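Local coordinates for protein probable molybdenum cofactor guanylyltransferase (Aquifex aeolicus, PDB 2E8B) that probably transfers the GMP moiety of GTP to molybdenum-bound molybdopterin, forming the molybdopterin guanine dinucleotide cofactor with release of diphosphate, at residues F79-A91 with R152-L164. Numbering follows the deposited sequence.
Sequences FEESASIIGLYTA and RIKKGDYRIWALL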
loop_
_atom_site.group_PDB
_atom_site.type_symbol
_atom_site.label_atom_id
_atom_site.label_comp_id
_atom_site.label_asym_id
_atom_site.label_seq_id
_atom_site.Cartn_x
_atom_site.Cartn_y
_atom_site.Cartn_z
ATOM N N PHE A 79 11.738 11.715 3.496
ATOM C CA PHE A 79 11.510 12.856 2.619
ATOM C C PHE A 79 10.526 13.842 3.231
ATOM O O PHE A 79 9.651 13.461 4.010
ATOM C CB PHE A 79 10.965 12.381 1.273
ATOM C CG PHE A 79 11.952 11.597 0.464
ATOM C CD1 PHE A 79 12.130 10.236 0.689
ATOM C CD2 PHE A 79 12.716 12.222 -0.518
ATOM C CE1 PHE A 79 13.050 9.501 -0.052
ATOM C CE2 PHE A 79 13.635 11.502 -1.264
ATOM C CZ PHE A 79 13.806 10.136 -1.032
ATOM N N GLU A 80 10.675 15.111 2.866
ATOM C CA GLU A 80 9.792 16.166 3.352
ATOM C C GLU A 80 8.493 16.153 2.545
ATOM O O GLU A 80 7.399 16.297 3.098
ATOM C CB GLU A 80 10.469 17.534 3.202
ATOM C CG GLU A 80 11.769 17.687 3.975
ATOM C CD GLU A 80 11.569 17.654 5.479
ATOM O OE1 GLU A 80 10.791 18.483 5.995
ATOM O OE2 GLU A 80 12.194 16.801 6.148
ATOM N N GLU A 81 8.618 15.983 1.233
ATOM C CA GLU A 81 7.453 15.948 0.358
ATOM C C GLU A 81 6.601 14.715 0.605
ATOM O O GLU A 81 7.121 13.622 0.819
ATOM C CB GLU A 81 7.878 15.958 -1.109
ATOM C CG GLU A 81 8.310 17.307 -1.641
ATOM C CD GLU A 81 8.781 17.212 -3.073
ATOM O OE1 GLU A 81 9.789 16.518 -3.310
ATOM O OE2 GLU A 81 8.142 17.819 -3.961
ATOM N N SER A 82 5.287 14.898 0.563
ATOM C CA SER A 82 4.363 13.797 0.771
ATOM C C SER A 82 3.765 13.365 -0.564
ATOM O O SER A 82 2.842 13.996 -1.078
ATOM C CB SER A 82 3.249 14.218 1.730
ATOM O OG SER A 82 2.316 13.170 1.922
ATOM N N ALA A 83 4.304 12.286 -1.122
ATOM C CA ALA A 83 3.834 11.755 -2.396
ATOM C C ALA A 83 3.805 10.236 -2.302
ATOM O O ALA A 83 4.684 9.625 -1.694
ATOM C CB ALA A 83 4.757 12.199 -3.525
ATOM N N SER A 84 2.791 9.626 -2.902
ATOM C CA SER A 84 2.663 8.175 -2.853
ATOM C C SER A 84 3.876 7.461 -3.431
ATOM O O SER A 84 4.283 6.413 -2.924
ATOM C CB SER A 84 1.401 7.736 -3.596
ATOM O OG SER A 84 0.252 8.252 -2.952
ATOM N N ILE A 85 4.459 8.028 -4.482
ATOM C CA ILE A 85 5.615 7.397 -5.111
ATOM C C ILE A 85 6.802 7.354 -4.154
ATOM O O ILE A 85 7.646 6.466 -4.243
ATOM C CB ILE A 85 6.005 8.116 -6.435
ATOM C CG1 ILE A 85 6.999 7.253 -7.217
ATOM C CG2 ILE A 85 6.600 9.476 -6.144
ATOM C CD1 ILE A 85 7.323 7.784 -8.608
ATOM N N ILE A 86 6.858 8.307 -3.227
ATOM C CA ILE A 86 7.941 8.343 -2.246
ATOM C C ILE A 86 7.728 7.253 -1.195
ATOM O O ILE A 86 8.686 6.680 -0.679
ATOM C CB ILE A 86 8.032 9.733 -1.580
ATOM C CG1 ILE A 86 8.550 10.742 -2.616
ATOM C CG2 ILE A 86 8.942 9.674 -0.356
ATOM C CD1 ILE A 86 8.700 12.161 -2.105
ATOM N N GLY A 87 6.468 6.956 -0.887
ATOM C CA GLY A 87 6.191 5.900 0.073
ATOM C C GLY A 87 6.551 4.562 -0.560
ATOM O O GLY A 87 7.056 3.650 0.106
ATOM N N LEU A 88 6.286 4.451 -1.858
ATOM C CA LEU A 88 6.586 3.242 -2.616
ATOM C C LEU A 88 8.095 3.037 -2.654
ATOM O O LEU A 88 8.588 1.937 -2.436
ATOM C CB LEU A 88 6.037 3.373 -4.040
ATOM C CG LEU A 88 6.175 2.167 -4.972
ATOM C CD1 LEU A 88 5.430 0.982 -4.377
ATOM C CD2 LEU A 88 5.609 2.505 -6.346
ATOM N N TYR A 89 8.827 4.112 -2.930
ATOM C CA TYR A 89 10.282 4.056 -2.976
ATOM C C TYR A 89 10.810 3.576 -1.624
ATOM O O TYR A 89 11.659 2.686 -1.551
ATOM C CB TYR A 89 10.842 5.447 -3.289
ATOM C CG TYR A 89 12.322 5.604 -3.016
ATOM C CD1 TYR A 89 13.272 5.044 -3.867
ATOM C CD2 TYR A 89 12.771 6.294 -1.889
ATOM C CE1 TYR A 89 14.633 5.169 -3.603
ATOM C CE2 TYR A 89 14.132 6.420 -1.612
ATOM C CZ TYR A 89 15.052 5.854 -2.476
ATOM O OH TYR A 89 16.397 5.965 -2.208
ATOM N N THR A 90 10.290 4.167 -0.555
ATOM C CA THR A 90 10.715 3.809 0.792
ATOM C C THR A 90 10.467 2.335 1.086
ATOM O O THR A 90 11.297 1.672 1.701
ATOM C CB THR A 90 9.989 4.667 1.838
ATOM O OG1 THR A 90 10.294 6.047 1.599
ATOM C CG2 THR A 90 10.433 4.291 3.250
ATOM N N ALA A 91 9.324 1.821 0.639
ATOM C CA ALA A 91 8.986 0.423 0.862
ATOM C C ALA A 91 9.944 -0.508 0.119
ATOM O O ALA A 91 10.474 -1.458 0.698
ATOM C CB ALA A 91 7.551 0.158 0.402
ATOM N N ARG A 152 12.892 8.236 -11.907
ATOM C CA ARG A 152 11.779 9.141 -12.167
ATOM C C ARG A 152 11.605 10.180 -11.056
ATOM O O ARG A 152 11.353 11.351 -11.335
ATOM C CB ARG A 152 10.486 8.341 -12.361
ATOM C CG ARG A 152 10.534 7.359 -13.532
ATOM C CD ARG A 152 9.144 6.838 -13.874
ATOM N NE ARG A 152 8.336 7.859 -14.535
ATOM C CZ ARG A 152 8.418 8.153 -15.828
ATOM N NH1 ARG A 152 9.271 7.498 -16.606
ATOM N NH2 ARG A 152 7.656 9.105 -16.343
ATOM N N ILE A 153 11.737 9.762 -9.800
ATOM C CA ILE A 153 11.597 10.706 -8.693
ATOM C C ILE A 153 12.710 11.745 -8.818
ATOM O O ILE A 153 12.481 12.946 -8.666
ATOM C CB ILE A 153 11.698 9.996 -7.322
ATOM C CG1 ILE A 153 10.522 9.025 -7.157
ATOM C CG2 ILE A 153 11.686 11.024 -6.197
ATOM C CD1 ILE A 153 10.492 8.299 -5.830
ATOM N N LYS A 154 13.915 11.272 -9.113
ATOM C CA LYS A 154 15.065 12.154 -9.274
ATOM C C LYS A 154 14.782 13.174 -10.378
ATOM O O LYS A 154 15.155 14.345 -10.264
ATOM C CB LYS A 154 16.311 11.322 -9.615
ATOM C CG LYS A 154 17.619 12.105 -9.658
ATOM C CD LYS A 154 17.768 12.890 -10.949
ATOM C CE LYS A 154 17.925 11.960 -12.141
ATOM N NZ LYS A 154 19.124 11.088 -11.996
ATOM N N LYS A 155 14.111 12.733 -11.438
ATOM C CA LYS A 155 13.787 13.622 -12.549
ATOM C C LYS A 155 12.551 14.470 -12.271
ATOM O O LYS A 155 12.130 15.266 -13.113
ATOM C CB LYS A 155 13.599 12.820 -13.837
ATOM C CG LYS A 155 14.890 12.205 -14.367
ATOM C CD LYS A 155 14.635 11.378 -15.612
ATOM C CE LYS A 155 15.916 10.762 -16.152
ATOM N NZ LYS A 155 15.647 9.933 -17.362
ATOM N N GLY A 156 11.964 14.282 -11.093
ATOM C CA GLY A 156 10.811 15.076 -10.700
ATOM C C GLY A 156 9.421 14.603 -11.085
ATOM O O GLY A 156 8.444 15.297 -10.802
ATOM N N ASP A 157 9.319 13.443 -11.724
ATOM C CA ASP A 157 8.017 12.911 -12.129
ATOM C C ASP A 157 7.526 11.978 -11.027
ATOM O O ASP A 157 7.979 10.839 -10.919
ATOM C CB ASP A 157 8.148 12.141 -13.447
ATOM C CG ASP A 157 6.800 11.800 -14.073
ATOM O OD1 ASP A 157 5.753 11.934 -13.395
ATOM O OD2 ASP A 157 6.793 11.386 -15.251
ATOM N N TYR A 158 6.599 12.472 -10.212
ATOM C CA TYR A 158 6.056 11.705 -9.095
ATOM C C TYR A 158 4.815 10.897 -9.449
ATOM O O TYR A 158 4.222 10.257 -8.580
ATOM C CB TYR A 158 5.705 12.650 -7.943
ATOM C CG TYR A 158 6.887 13.267 -7.221
ATOM C CD1 TYR A 158 8.166 13.275 -7.786
ATOM C CD2 TYR A 158 6.711 13.872 -5.975
ATOM C CE1 TYR A 158 9.241 13.874 -7.118
ATOM C CE2 TYR A 158 7.770 14.472 -5.309
ATOM C CZ TYR A 158 9.030 14.469 -5.885
ATOM O OH TYR A 158 10.073 15.081 -5.228
ATOM N N ARG A 159 4.407 10.924 -10.713
ATOM C CA ARG A 159 3.215 10.186 -11.112
ATOM C C ARG A 159 3.434 8.679 -11.118
ATOM O O ARG A 159 4.282 8.177 -11.854
ATOM C CB ARG A 159 2.771 10.625 -12.504
ATOM C CG ARG A 159 2.451 12.099 -12.619
ATOM C CD ARG A 159 2.192 12.451 -14.071
ATOM N NE ARG A 159 3.400 12.281 -14.877
ATOM C CZ ARG A 159 3.416 12.290 -16.207
ATOM N NH1 ARG A 159 2.285 12.456 -16.883
ATOM N NH2 ARG A 159 4.566 12.154 -16.859
ATOM N N ILE A 160 2.678 7.953 -10.299
ATOM C CA ILE A 160 2.816 6.501 -10.287
ATOM C C ILE A 160 2.221 5.950 -11.582
ATOM O O ILE A 160 2.619 4.882 -12.053
ATOM C CB ILE A 160 2.123 5.871 -9.061
ATOM C CG1 ILE A 160 2.854 6.309 -7.784
ATOM C CG2 ILE A 160 2.159 4.347 -9.160
ATOM C CD1 ILE A 160 2.218 5.797 -6.497
ATOM N N TRP A 161 1.267 6.675 -12.161
ATOM C CA TRP A 161 0.672 6.244 -13.430
ATOM C C TRP A 161 1.757 6.208 -14.496
ATOM O O TRP A 161 1.830 5.274 -15.288
ATOM C CB TRP A 161 -0.427 7.201 -13.900
ATOM C CG TRP A 161 -1.744 7.054 -13.207
ATOM C CD1 TRP A 161 -2.130 6.054 -12.358
ATOM C CD2 TRP A 161 -2.864 7.940 -13.318
ATOM N NE1 TRP A 161 -3.422 6.266 -11.933
ATOM C CE2 TRP A 161 -3.896 7.415 -12.510
ATOM C CE3 TRP A 161 -3.095 9.128 -14.025
ATOM C CZ2 TRP A 161 -5.145 8.036 -12.388
ATOM C CZ3 TRP A 161 -4.336 9.748 -13.902
ATOM C CH2 TRP A 161 -5.343 9.199 -13.091
ATOM N N ALA A 162 2.603 7.234 -14.514
ATOM C CA ALA A 162 3.686 7.312 -15.491
ATOM C C ALA A 162 4.716 6.230 -15.206
ATOM O O ALA A 162 5.261 5.616 -16.124
ATOM C CB ALA A 162 4.340 8.693 -15.442
ATOM N N LEU A 163 4.985 6.003 -13.928
ATOM C CA LEU A 163 5.937 4.975 -13.529
ATOM C C LEU A 163 5.471 3.618 -14.043
ATOM O O LEU A 163 6.243 2.879 -14.655
ATOM C CB LEU A 163 6.055 4.914 -12.005
ATOM C CG LEU A 163 6.811 3.705 -11.440
ATOM C CD1 LEU A 163 8.307 3.813 -11.767
ATOM C CD2 LEU A 163 6.610 3.638 -9.926
ATOM N N LEU A 164 4.204 3.302 -13.792
ATOM C CA LEU A 164 3.645 2.024 -14.203
ATOM C C LEU A 164 3.615 1.839 -15.718
ATOM O O LEU A 164 3.843 0.735 -16.207
ATOM C CB LEU A 164 2.251 1.842 -13.600
ATOM C CG LEU A 164 2.244 1.643 -12.077
ATOM C CD1 LEU A 164 0.813 1.425 -11.610
ATOM C CD2 LEU A 164 3.102 0.452 -11.693
HETATM O O HOH W 1 3.211 10.126 -6.099
#
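With CG1 of I85 swung opposite the backbone N (chi1 -167°) and CD1 extended beyond it, this side chain reaches into the bend between the two helices of 152-164 and meets I153 tip to tip, CD1 lying 3.7 Å from I153 CG1. Its other branch, CG2, approaches the Y158 backbone, 3.5 Å from the carbonyl O, while I85 CB packs on I160 CG1. On Y158, CG stands beside the backbone N, which sends the ring across A83, with A83 CB 3.6 Å from CD2, and on to E81. There Y158 OH donates a very short hydrogen bond to E81 OE1, its 2.4 Å separation doubtful as an exact length; OE1 sits at the ring edge and in its plane, and the carboxylate itself is turned 59° from the ring. A phenylalanine in place of Y158 would probably leave the E81 carboxylate without this donor. Within the GT-A-type nucleotidyltransferase fold, the contact sets the first turns of helix 84-94 against the linker between helices 146-154 and 160-167; the axes of segments 84-91 and 160-164 run 53° apart. A water bridges the pieces at the helix start, accepting from I85 N and donating to Y158 O at 2.7 Å. Deeper, L88 CD2 and L163 CD2 meet end to end at 3.9 Å, both side chains against I149. Within the linker, D157 is the anion of a salt-bridge network: R159 grips its carboxylate side-on, NE to OD1 and NH2 to OD2, and R152 NH2 reaches OD2 from the opposite face to R159 NH2.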